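Local atomic coordinates of cysteine synthase (Fusobacterium nucleatum subsp. nucleatum strain ATCC 25586, PDB entry 5XEM), a protein that probably makes L-cysteine and acetate from O-acetyl-L-serine and hydrogen sulfide, using pyridoxal 5'-phosphate as cofactor. Residues 20-25 with 30-35. Numbering follows the deposited sequence. Where two conformers were deposited one is given.
Sequences VKINNI and NEIYVK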
# COMPACT_ATOMS: atom_id res chain seq x y z
N VAL A 20 10.58 4.28 10.45
CA VAL A 20 11.13 5.42 9.72
C VAL A 20 11.37 6.58 10.67
O VAL A 20 10.51 6.90 11.48
CB VAL A 20 10.15 5.87 8.63
CG1 VAL A 20 10.73 7.02 7.80
CG2 VAL A 20 9.80 4.70 7.73
N LYS A 21 12.53 7.22 10.55
CA LYS A 21 12.82 8.39 11.38
C LYS A 21 12.15 9.62 10.81
O LYS A 21 12.10 9.78 9.59
CB LYS A 21 14.33 8.65 11.48
CG LYS A 21 14.64 9.86 12.37
CD LYS A 21 15.88 9.66 13.21
CE LYS A 21 16.16 10.92 14.06
NZ LYS A 21 17.44 11.57 13.64
N ILE A 22 11.67 10.50 11.68
CA ILE A 22 11.05 11.75 11.28
C ILE A 22 12.15 12.82 11.19
O ILE A 22 12.85 13.06 12.17
CB ILE A 22 9.94 12.16 12.28
CG1 ILE A 22 8.80 11.14 12.24
CG2 ILE A 22 9.37 13.55 11.98
CD1 ILE A 22 7.98 11.16 10.97
N ASN A 23 12.29 13.41 10.01
CA ASN A 23 13.44 14.29 9.70
C ASN A 23 13.11 15.74 9.46
O ASN A 23 13.96 16.59 9.67
CB ASN A 23 14.16 13.83 8.45
CG ASN A 23 14.56 12.39 8.51
OD1 ASN A 23 15.37 12.00 9.35
ND2 ASN A 23 13.99 11.58 7.60
N ASN A 24 11.92 16.01 8.97
CA ASN A 24 11.60 17.34 8.51
C ASN A 24 10.73 18.07 9.49
O ASN A 24 10.95 19.26 9.74
CB ASN A 24 11.01 17.26 7.11
CG ASN A 24 11.98 16.66 6.10
OD1 ASN A 24 11.59 15.93 5.18
ND2 ASN A 24 13.27 16.96 6.28
N ILE A 25 9.79 17.36 10.13
CA ILE A 25 8.91 17.96 11.11
C ILE A 25 9.66 18.15 12.42
O ILE A 25 10.39 17.26 12.85
CB ILE A 25 7.69 17.04 11.37
CG1 ILE A 25 6.85 16.90 10.10
CG2 ILE A 25 6.81 17.58 12.48
CD1 ILE A 25 5.75 15.88 10.24
N ASN A 30 13.75 15.37 20.56
CA ASN A 30 13.69 13.92 20.76
C ASN A 30 13.57 13.26 19.40
O ASN A 30 13.17 13.91 18.46
CB ASN A 30 12.49 13.56 21.61
CG ASN A 30 12.56 14.18 22.99
OD1 ASN A 30 13.54 13.95 23.72
ND2 ASN A 30 11.53 14.94 23.37
N GLU A 31 13.93 11.99 19.30
CA GLU A 31 13.83 11.27 18.03
C GLU A 31 12.49 10.50 17.98
O GLU A 31 12.18 9.72 18.89
CB GLU A 31 15.00 10.31 17.87
CG GLU A 31 16.34 11.02 17.89
CD GLU A 31 17.50 10.09 17.63
OE1 GLU A 31 17.67 9.11 18.38
OE2 GLU A 31 18.25 10.34 16.66
N ILE A 32 11.70 10.75 16.93
CA ILE A 32 10.45 10.03 16.73
C ILE A 32 10.58 9.12 15.51
O ILE A 32 10.98 9.57 14.44
CB ILE A 32 9.25 10.97 16.53
CG1 ILE A 32 9.10 11.94 17.71
CG2 ILE A 32 7.97 10.14 16.38
CD1 ILE A 32 7.89 12.85 17.65
N TYR A 33 10.28 7.85 15.73
CA TYR A 33 10.29 6.81 14.68
C TYR A 33 8.85 6.34 14.49
O TYR A 33 8.16 6.08 15.47
CB TYR A 33 11.12 5.62 15.12
CG TYR A 33 12.58 5.95 15.31
CD1 TYR A 33 13.47 5.89 14.23
CD2 TYR A 33 13.08 6.32 16.55
CE1 TYR A 33 14.80 6.21 14.39
CE2 TYR A 33 14.42 6.63 16.72
CZ TYR A 33 15.27 6.57 15.64
OH TYR A 33 16.60 6.87 15.80
N VAL A 34 8.41 6.22 13.24
CA VAL A 34 7.06 5.77 12.96
C VAL A 34 7.16 4.35 12.41
O VAL A 34 7.91 4.09 11.47
CB VAL A 34 6.35 6.71 11.97
CG1 VAL A 34 4.95 6.23 11.63
CG2 VAL A 34 6.32 8.13 12.53
N LYS A 35 6.42 3.43 13.02
CA LYS A 35 6.39 2.05 12.54
C LYS A 35 5.22 1.96 11.56
O LYS A 35 4.06 2.17 11.95
CB LYS A 35 6.24 1.07 13.69
CG LYS A 35 6.38 -0.38 13.18
CD LYS A 35 6.77 -1.36 14.25
CE LYS A 35 6.83 -2.79 13.76
NZ LYS A 35 7.95 -3.05 12.80
O HOH W 1 12.73 12.80 15.08
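Val20 and Val34 form an antiparallel hydrogen-bonded pair, with Val20 N donating to Val34 O (2.9 Å) and Val34 N to Val20 O (2.8 Å), and Lys21 faces Tyr33 in the adjoining non-hydrogen-bonded pair. One residue further on, Ile22 N still reaches Ile32 O at 3.0 Å, but the return bond is replaced by a water that donates to Ile22 O and accepts from Ile32 N, where the two chains begin to part. Lys21, Tyr33 and Glu31 share one face. With CG anti to the backbone N (chi1 -179°), the lysine chain passes the phenol ring obliquely along its CD1 and CE1 atoms, with Lys21 CD 3.8 Å from Tyr33 CE1. It then passes on to the glutamate, where Lys21 NZ makes a long, weak salt bridge of 3.4 Å to Glu31 OE2; the other carboxylate oxygen, OE1, pairs with Lys291 of the next strand. On the opposite face Ile22, Ile32 and Val34 are buried: the bent end of Ile22 puts CD1 3.8 Å from Val34 CG2, and all three side chains also touch Phe275 of helix 269-284. Lys21 also makes backbone hydrogen bonds to the second subunit, on whose Leu6 and Ser9 Tyr33 and Val20 pack, respectively. Strands 19-21 and 31-36 thus make a beta hairpin at the margin of this chain's mixed sheet, and its inner strand, 31-36, pairs in parallel with strand 291-296 in this pyridoxal-phosphate enzyme of the cysteine synthase/cystathionine beta-synthase family.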